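Local coordinates for oxaloacetate acetyl hydrolase (Cryphonectria parasitica, PDB 3M0J), which belongs to the phosphoenolpyruvate phosphomutase family of TIM-barrel proteins and binds 2,2-difluoro-3,3-dihydroxybutanedioic acid at the carboxyl ends of its barrel strands, at residues L219-E224 / I243-F248; S135-V140 / A171-G176. All coordinates share one frame; numbering follows the deposited sequence.

Interaction 1. Residues L219-E224 / I243-F248; sequences LLNSVE and IMIFSF. With CA (calcium ion), chain D; OAF (2,2-difluoro-3,3-dihydroxybutanedioic acid), chain B.
Asn221 and Ser247 meet side chain to side chain where two parallel strands, 219-222 and 243-246, run out toward the bound 2,2-difluoro-3,3-dihydroxybutanedioic acid. Asn221 CB rests 4.0 Å from Ile245 CG1; with CG anti to the backbone N (chi1 176°), the amide stands off the sheet, on the face it shares with Ile245, and its CG lies 3.6 Å from Ser247 OG. Asn221 OD1 packs 3.5 Å from Ile245 CG1 and accepts a hydrogen bond from the hydroxyl of Ser247, OG to OD1 2.7 Å, the donor tilted 28° from the carbonyl plane. Asn221 ND2 gives a weak bond to ligand O6 (2.9 Å) and a hydrogen bond to Glu198, so both ends of the amide are held and its rotation is fixed. Ser247 OG in turn accepts from ligand O4 at 2.7 Å, which makes the hydroxyl a relay between ligand and amide. Behind this pair four hydrogen bonds join the backbones, from Leu220 N to Ile243 O through to Ser247 N to Ser222 O. On the other face Leu220 CD2 lies 3.6 Å from Met244 CE, the side chains running side by side. Past the strands, Glu224 OE2 binds a calcium ion at 2.3 Å, a site completed partly by Thr273 and Asp275 of a second subunit. Strand 219-222, helix 233-239 and strand 243-246 form a beta-alpha-beta unit of the TIM barrel, whose carboxyl strand ends and following loops form the ligand site.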
ATOM      1  N   LEU A 219     -31.773  -0.015   5.553  1.00 15.58           N
ATOM      2  CA  LEU A 219     -30.949  -1.161   5.197  1.00 15.80           C
ATOM      3  C   LEU A 219     -30.872  -2.068   6.414  1.00 14.82           C
ATOM      4  O   LEU A 219     -30.651  -1.601   7.521  1.00 15.50           O
ATOM      5  CB  LEU A 219     -29.561  -0.659   4.810  1.00  9.32           C
ATOM      6  CG  LEU A 219     -28.475  -1.679   4.471  1.00 11.82           C
ATOM      7  CD1 LEU A 219     -27.398  -0.974   3.650  1.00  8.95           C
ATOM      8  CD2 LEU A 219     -27.869  -2.326   5.711  1.00 10.03           C
ATOM      9  N   LEU A 220     -31.101  -3.356   6.206  1.00 10.84           N
ATOM     10  CA  LEU A 220     -31.036  -4.317   7.287  1.00  9.35           C
ATOM     11  C   LEU A 220     -29.704  -5.035   7.238  1.00 10.67           C
ATOM     12  O   LEU A 220     -29.343  -5.567   6.203  1.00 10.81           O
ATOM     13  CB  LEU A 220     -32.156  -5.334   7.109  1.00 13.40           C
ATOM     14  CG  LEU A 220     -32.150  -6.528   8.056  1.00 14.53           C
ATOM     15  CD1 LEU A 220     -32.331  -6.033   9.508  1.00 14.27           C
ATOM     16  CD2 LEU A 220     -33.270  -7.461   7.646  1.00 18.49           C
ATOM     17  N   ASN A 221     -28.966  -5.034   8.348  1.00 14.36           N
ATOM     18  CA  ASN A 221     -27.684  -5.729   8.394  1.00 12.66           C
ATOM     19  C   ASN A 221     -27.813  -7.104   9.050  1.00 16.88           C
ATOM     20  O   ASN A 221     -27.895  -7.231  10.278  1.00 19.20           O
ATOM     21  CB  ASN A 221     -26.638  -4.900   9.126  1.00 11.34           C
ATOM     22  CG  ASN A 221     -25.319  -5.637   9.290  1.00 14.95           C
ATOM     23  OD1 ASN A 221     -25.022  -6.558   8.536  1.00 12.97           O
ATOM     24  ND2 ASN A 221     -24.537  -5.253  10.290  1.00 17.48           N
ATOM     25  N   SER A 222     -27.852  -8.134   8.224  1.00 15.49           N
ATOM     26  CA  SER A 222     -27.931  -9.492   8.725  1.00 16.25           C
ATOM     27  C   SER A 222     -26.532  -9.951   9.098  1.00 20.14           C
ATOM     28  O   SER A 222     -25.627  -9.922   8.270  1.00 19.18           O
ATOM     29  CB  SER A 222     -28.521 -10.416   7.662  1.00 19.94           C
ATOM     30  OG  SER A 222     -28.589 -11.751   8.144  1.00 26.67           O
ATOM     31  N   VAL A 223     -26.348 -10.342  10.352  1.00 14.27           N
ATOM     32  CA  VAL A 223     -25.049 -10.818  10.815  1.00 17.41           C
ATOM     33  C   VAL A 223     -25.160 -12.302  11.109  1.00 21.10           C
ATOM     34  O   VAL A 223     -25.775 -12.698  12.090  1.00 23.35           O
ATOM     35  CB  VAL A 223     -24.581 -10.050  12.060  1.00 21.76           C
ATOM     36  CG1 VAL A 223     -23.284 -10.634  12.601  1.00 18.11           C
ATOM     37  CG2 VAL A 223     -24.383  -8.579  11.710  1.00 23.43           C
ATOM     38  N   GLU A 224     -24.584 -13.118  10.234  1.00 22.47           N
ATOM     39  CA  GLU A 224     -24.735 -14.563  10.338  1.00 19.21           C
ATOM     40  C   GLU A 224     -24.178 -15.071  11.656  1.00 21.77           C
ATOM     41  O   GLU A 224     -23.020 -14.817  11.983  1.00 17.05           O
ATOM     42  CB  GLU A 224     -24.048 -15.255   9.169  1.00 15.61           C
ATOM     43  CG  GLU A 224     -24.024 -16.785   9.285  1.00 22.37           C
ATOM     44  CD  GLU A 224     -25.400 -17.428   9.182  1.00 26.56           C
ATOM     45  OE1 GLU A 224     -26.411 -16.717   8.994  1.00 23.11           O
ATOM     46  OE2 GLU A 224     -25.470 -18.668   9.279  1.00 24.72           O
ATOM     47  N   ILE A 243     -32.709  -2.345   1.343  1.00 14.05           N
ATOM     48  CA  ILE A 243     -31.423  -2.998   1.132  1.00 11.13           C
ATOM     49  C   ILE A 243     -31.216  -3.988   2.264  1.00 13.75           C
ATOM     50  O   ILE A 243     -31.623  -3.732   3.409  1.00 14.80           O
ATOM     51  CB  ILE A 243     -30.245  -1.994   1.128  1.00  9.83           C
ATOM     52  CG1 ILE A 243     -30.488  -0.866   0.124  1.00 12.90           C
ATOM     53  CG2 ILE A 243     -28.940  -2.712   0.786  1.00  9.95           C
ATOM     54  CD1 ILE A 243     -29.463   0.257   0.216  1.00  8.87           C
ATOM     55  N   MET A 244     -30.592  -5.117   1.959  1.00  9.66           N
ATOM     56  CA  MET A 244     -30.243  -6.062   3.008  1.00  9.91           C
ATOM     57  C   MET A 244     -28.840  -6.580   2.728  1.00 11.41           C
ATOM     58  O   MET A 244     -28.569  -7.110   1.647  1.00  9.68           O
ATOM     59  CB  MET A 244     -31.253  -7.212   3.035  1.00 11.21           C
ATOM     60  CG  MET A 244     -31.012  -8.232   4.141  1.00 11.23           C
ATOM     61  SD  MET A 244     -32.393  -9.401   4.222  1.00 17.68           S
ATOM     62  CE  MET A 244     -32.002 -10.280   5.723  1.00 18.38           C
ATOM     63  N   ILE A 245     -27.947  -6.406   3.692  1.00 12.48           N
ATOM     64  CA  ILE A 245     -26.568  -6.864   3.539  1.00 12.03           C
ATOM     65  C   ILE A 245     -26.336  -8.049   4.455  1.00 14.52           C
ATOM     66  O   ILE A 245     -26.969  -8.170   5.513  1.00 14.39           O
ATOM     67  CB  ILE A 245     -25.540  -5.752   3.811  1.00  8.55           C
ATOM     68  CG1 ILE A 245     -25.518  -5.359   5.291  1.00  9.66           C
ATOM     69  CG2 ILE A 245     -25.841  -4.524   2.946  1.00 10.19           C
ATOM     70  CD1 ILE A 245     -24.519  -4.251   5.589  1.00 11.98           C
ATOM     71  N   PHE A 246     -25.448  -8.943   4.028  1.00 12.00           N
ATOM     72  CA  PHE A 246     -25.180 -10.171   4.755  1.00 11.53           C
ATOM     73  C   PHE A 246     -23.714 -10.173   5.111  1.00 11.86           C
ATOM     74  O   PHE A 246     -22.891 -10.748   4.413  1.00 11.87           O
ATOM     75  CB  PHE A 246     -25.565 -11.378   3.905  1.00  9.05           C
ATOM     76  CG  PHE A 246     -27.040 -11.504   3.708  1.00 13.98           C
ATOM     77  CD1 PHE A 246     -27.781 -12.359   4.503  1.00 16.65           C
ATOM     78  CD2 PHE A 246     -27.691 -10.719   2.775  1.00 18.11           C
ATOM     79  CE1 PHE A 246     -29.154 -12.451   4.355  1.00 20.68           C
ATOM     80  CE2 PHE A 246     -29.055 -10.813   2.607  1.00 19.74           C
ATOM     81  CZ  PHE A 246     -29.788 -11.675   3.398  1.00 17.94           C
ATOM     82  N   SER A 247     -23.397  -9.504   6.211  1.00 13.51           N
ATOM     83  CA  SER A 247     -22.015  -9.162   6.541  1.00 11.07           C
ATOM     84  C   SER A 247     -21.038 -10.328   6.586  1.00 13.86           C
ATOM     85  O   SER A 247     -19.893 -10.188   6.160  1.00 13.32           O
ATOM     86  CB  SER A 247     -21.981  -8.420   7.871  1.00 13.46           C
ATOM     87  OG  SER A 247     -22.519  -7.128   7.696  1.00 17.79           O
ATOM     88  N   PHE A 248     -21.485 -11.464   7.121  1.00 12.34           N
ATOM     89  CA  PHE A 248     -20.611 -12.622   7.335  1.00 13.96           C
ATOM     90  C   PHE A 248     -20.921 -13.780   6.398  1.00 13.23           C
ATOM     91  O   PHE A 248     -20.487 -14.913   6.635  1.00 12.17           O
ATOM     92  CB  PHE A 248     -20.666 -13.097   8.795  1.00 14.83           C
ATOM     93  CG  PHE A 248     -19.909 -12.205   9.730  1.00 15.20           C
ATOM     94  CD1 PHE A 248     -18.675 -12.588  10.230  1.00 19.45           C
ATOM     95  CD2 PHE A 248     -20.415 -10.963  10.077  1.00 19.39           C
ATOM     96  CE1 PHE A 248     -17.970 -11.760  11.079  1.00 15.38           C
ATOM     97  CE2 PHE A 248     -19.708 -10.122  10.916  1.00 19.01           C
ATOM     98  CZ  PHE A 248     -18.481 -10.523  11.422  1.00 14.73           C
TER
HETATM   99 CA    CA D 503     -26.125 -20.051  10.961  1.00 19.34          CA
HETATM  100  O2  OAF B 501     -19.371  -6.462   8.360  1.00 12.23           O
HETATM  101  C1  OAF B 501     -19.251  -5.472   9.012  1.00 11.49           C
HETATM  102  O1  OAF B 501     -18.001  -4.895   9.190  1.00 10.27           O
HETATM  103  C2  OAF B 501     -20.414  -4.936   9.853  1.00 17.37           C
HETATM  104  O4  OAF B 501     -21.622  -5.026   9.124  1.00 15.12           O
HETATM  105  O3  OAF B 501     -20.192  -3.585  10.151  1.00 12.73           O
HETATM  106  C3  OAF B 501     -20.453  -5.806  11.135  1.00 23.13           C
HETATM  107  F1  OAF B 501     -21.055  -7.003  10.855  1.00 22.57           F
HETATM  108  F2  OAF B 501     -19.206  -6.060  11.629  1.00 20.90           F
HETATM  109  C4  OAF B 501     -21.216  -5.061  12.220  1.00 18.97           C
HETATM  110  O5  OAF B 501     -20.636  -4.356  12.986  1.00 15.74           O
HETATM  111  O6  OAF B 501     -22.570  -5.356  12.364  1.00 20.65           O
HETATM  112  O   HOH W   1     -24.470 -12.523   7.142  1.00 13.84           O
HETATM  113  O   HOH W   2     -27.551 -21.556   9.695  1.00 30.45           O
HETATM  114  O   HOH W   3     -28.043 -18.777  11.436  1.00 24.21           O

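Interaction 2. Residues S135-V140 / A171-G176; sequences SGKKVV and ALQSLG
Two loops at the carboxyl ends of barrel strands meet here: 135-140, from the connection between strand 119-122 and helix 142-158, and 171-176, which follows strand 164-169 and carries the short helix 172-175. Val139 supplies the apolar part. Its CG2 comes within 3.7 Å of Leu175 CD1, the two side chains meeting at a slant, while its CG1 sits 3.9 Å from Ala171 N. Val139 can reach both Ala171 and Leu175 because its methyls diverge: CG1 stands anti to the carbonyl carbon (chi1 -61°) and CG2 lies between the backbone N and that carbon. Lys137 lies across Gln173, its CE 4.1 Å from Gln173 CB. The lysine chain is extended as far as CD and bends at chi3 (61°), which carries NZ past the glutamine to Gly132 O and a salt bridge with Asp170. A water links that same NZ, at 2.9 Å, to the backbone N of Gln173. Two further waters converge on Ser174 OG: one is donated to by the hydroxyl and itself donates to Lys137 O at 2.7 Å, while the other donates to the hydroxyl and accepts from Val139 N at 3.0 Å. Ser174 OG and Lys137 O are 4.0 Å apart, too far for a direct bond, so water spans the gap. The chemistry implies a partly buried, water-mediated junction with a small apolar patch at the Val139 end, in which the salt bridge with Asp170, the bond to Gly132 O and the water together fix the position of Lys137 NZ.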
ATOM      1  N   SER A 135     -20.537  -6.473  22.953  1.00 19.52           N
ATOM      2  CA  SER A 135     -20.994  -5.634  24.057  1.00 23.55           C
ATOM      3  C   SER A 135     -19.943  -4.593  24.421  1.00 24.23           C
ATOM      4  O   SER A 135     -18.803  -4.670  23.965  1.00 26.06           O
ATOM      5  CB  SER A 135     -21.328  -6.489  25.280  1.00 36.53           C
ATOM      6  OG  SER A 135     -22.291  -7.472  24.945  1.00 43.27           O
ATOM      7  N   GLY A 136     -20.326  -3.635  25.263  1.00 22.79           N
ATOM      8  CA  GLY A 136     -19.437  -2.553  25.653  1.00 24.29           C
ATOM      9  C   GLY A 136     -19.254  -1.515  24.560  1.00 25.53           C
ATOM     10  O   GLY A 136     -18.243  -0.809  24.532  1.00 26.32           O
ATOM     11  N   LYS A 137     -20.242  -1.414  23.669  1.00 24.42           N
ATOM     12  CA  LYS A 137     -20.166  -0.561  22.478  1.00 21.51           C
ATOM     13  C   LYS A 137     -20.754   0.830  22.708  1.00 26.32           C
ATOM     14  O   LYS A 137     -21.972   0.982  22.819  1.00 29.91           O
ATOM     15  CB  LYS A 137     -20.900  -1.249  21.313  1.00 26.96           C
ATOM     16  CG  LYS A 137     -20.897  -0.482  20.005  1.00 22.98           C
ATOM     17  CD  LYS A 137     -21.600  -1.283  18.905  1.00 15.86           C
ATOM     18  CE  LYS A 137     -23.059  -1.550  19.272  1.00 22.47           C
ATOM     19  NZ  LYS A 137     -23.878  -1.983  18.088  1.00 18.58           N
ATOM     20  N   LYS A 138     -19.884   1.841  22.761  1.00 22.17           N
ATOM     21  CA  LYS A 138     -20.292   3.216  23.049  1.00 22.94           C
ATOM     22  C   LYS A 138     -20.389   4.080  21.790  1.00 18.21           C
ATOM     23  O   LYS A 138     -19.650   3.877  20.826  1.00 16.26           O
ATOM     24  CB  LYS A 138     -19.313   3.869  24.030  1.00 28.10           C
ATOM     25  CG  LYS A 138     -19.280   3.207  25.408  1.00 43.36           C
ATOM     26  N   VAL A 139     -21.279   5.067  21.818  1.00 19.50           N
ATOM     27  CA  VAL A 139     -21.457   5.958  20.680  1.00 22.00           C
ATOM     28  C   VAL A 139     -21.184   7.406  21.067  1.00 21.14           C
ATOM     29  O   VAL A 139     -21.244   7.772  22.250  1.00 19.62           O
ATOM     30  CB  VAL A 139     -22.873   5.859  20.084  1.00 15.23           C
ATOM     31  CG1 VAL A 139     -23.152   4.452  19.578  1.00 13.47           C
ATOM     32  CG2 VAL A 139     -23.924   6.314  21.109  1.00 15.62           C
ATOM     33  N   VAL A 140     -20.878   8.229  20.068  1.00 18.34           N
ATOM     34  CA  VAL A 140     -20.642   9.647  20.302  1.00 16.18           C
ATOM     35  C   VAL A 140     -21.986  10.342  20.428  1.00 16.28           C
ATOM     36  O   VAL A 140     -23.024   9.736  20.180  1.00 16.80           O
ATOM     37  CB  VAL A 140     -19.809  10.282  19.163  1.00 14.11           C
ATOM     38  CG1 VAL A 140     -18.451   9.579  19.052  1.00 14.37           C
ATOM     39  CG2 VAL A 140     -20.561  10.221  17.839  1.00 13.38           C
ATOM     40  N   ALA A 171     -26.513   2.936  18.372  1.00 11.67           N
ATOM     41  CA  ALA A 171     -26.962   3.460  19.662  1.00 14.07           C
ATOM     42  C   ALA A 171     -27.931   2.557  20.415  1.00 17.73           C
ATOM     43  O   ALA A 171     -28.183   2.773  21.601  1.00 19.48           O
ATOM     44  CB  ALA A 171     -27.578   4.841  19.478  1.00 15.60           C
ATOM     45  N   LEU A 172     -28.471   1.543  19.749  1.00 16.48           N
ATOM     46  CA  LEU A 172     -29.483   0.708  20.393  1.00 18.42           C
ATOM     47  C   LEU A 172     -28.931   0.091  21.675  1.00 21.59           C
ATOM     48  O   LEU A 172     -29.553   0.182  22.738  1.00 23.55           O
ATOM     49  CB  LEU A 172     -30.003  -0.371  19.439  1.00 17.43           C
ATOM     50  CG  LEU A 172     -31.134  -1.243  19.991  1.00 22.36           C
ATOM     51  CD1 LEU A 172     -32.303  -0.371  20.406  1.00 29.07           C
ATOM     52  CD2 LEU A 172     -31.572  -2.290  18.978  1.00 22.09           C
ATOM     53  N   GLN A 173     -27.758  -0.529  21.579  1.00 19.10           N
ATOM     54  CA  GLN A 173     -27.180  -1.250  22.713  1.00 20.64           C
ATOM     55  C   GLN A 173     -27.133  -0.406  23.986  1.00 24.21           C
ATOM     56  O   GLN A 173     -27.503  -0.881  25.056  1.00 33.19           O
ATOM     57  CB  GLN A 173     -25.774  -1.772  22.368  1.00 19.18           C
ATOM     58  CG  GLN A 173     -25.167  -2.715  23.415  1.00 22.04           C
ATOM     59  CD  GLN A 173     -23.754  -3.148  23.044  1.00 26.85           C
ATOM     60  OE1 GLN A 173     -23.557  -3.940  22.123  1.00 29.26           O
ATOM     61  NE2 GLN A 173     -22.767  -2.617  23.752  1.00 23.32           N
ATOM     62  N   SER A 174     -26.682   0.842  23.873  1.00 18.89           N
ATOM     63  CA  SER A 174     -26.435   1.665  25.057  1.00 22.37           C
ATOM     64  C   SER A 174     -27.505   2.713  25.342  1.00 25.71           C
ATOM     65  O   SER A 174     -27.701   3.087  26.497  1.00 30.01           O
ATOM     66  CB  SER A 174     -25.059   2.343  24.979  1.00 23.34           C
ATOM     67  OG  SER A 174     -24.996   3.303  23.929  1.00 20.00           O
ATOM     68  N   LEU A 175     -28.198   3.181  24.304  1.00 20.97           N
ATOM     69  CA  LEU A 175     -29.133   4.300  24.453  1.00 21.55           C
ATOM     70  C   LEU A 175     -30.585   3.981  24.119  1.00 25.55           C
ATOM     71  O   LEU A 175     -31.481   4.765  24.426  1.00 26.17           O
ATOM     72  CB  LEU A 175     -28.682   5.500  23.611  1.00 19.72           C
ATOM     73  CG  LEU A 175     -27.289   6.042  23.925  1.00 22.13           C
ATOM     74  CD1 LEU A 175     -26.964   7.259  23.063  1.00 18.43           C
ATOM     75  CD2 LEU A 175     -27.195   6.396  25.408  1.00 31.06           C
ATOM     76  N   GLY A 176     -30.827   2.850  23.469  1.00 22.43           N
ATOM     77  CA  GLY A 176     -32.193   2.425  23.233  1.00 17.70           C
ATOM     78  C   GLY A 176     -32.770   2.791  21.878  1.00 25.31           C
ATOM     79  O   GLY A 176     -32.144   3.485  21.090  1.00 22.13           O
TER
HETATM   80  O   HOH W   4     -24.428   1.619  21.826  1.00 15.88           O
HETATM   81  O   HOH W   5     -26.579  -1.463  18.970  1.00 19.60           O
HETATM   82  O   HOH W   6     -22.922   5.125  24.365  1.00 21.04           O

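Overall arrangement
Along the chain the contacts come in series: both segments of interaction 2 precede those of interaction 1. Their centres lie 19 Å apart and their nearest atoms about 8 Å, without touching. Interaction 1 is buried, 8 Å from the centre of the chain, and pairs two neighbouring strands of the parallel barrel sheet; interaction 2 lies 21 Å from that centre and joins loops that follow strands 119-122 and 164-169. Of the two, only interaction 1 bonds the ligand: Ser247 bonds to it, and Asn221 weakly, whereas the Lys137 side chain stays about 6 Å away. Glu198 bridges the two regions, bonded to Asn221 and touched by Lys137. Barrel wall and surrounding loops thus border one site.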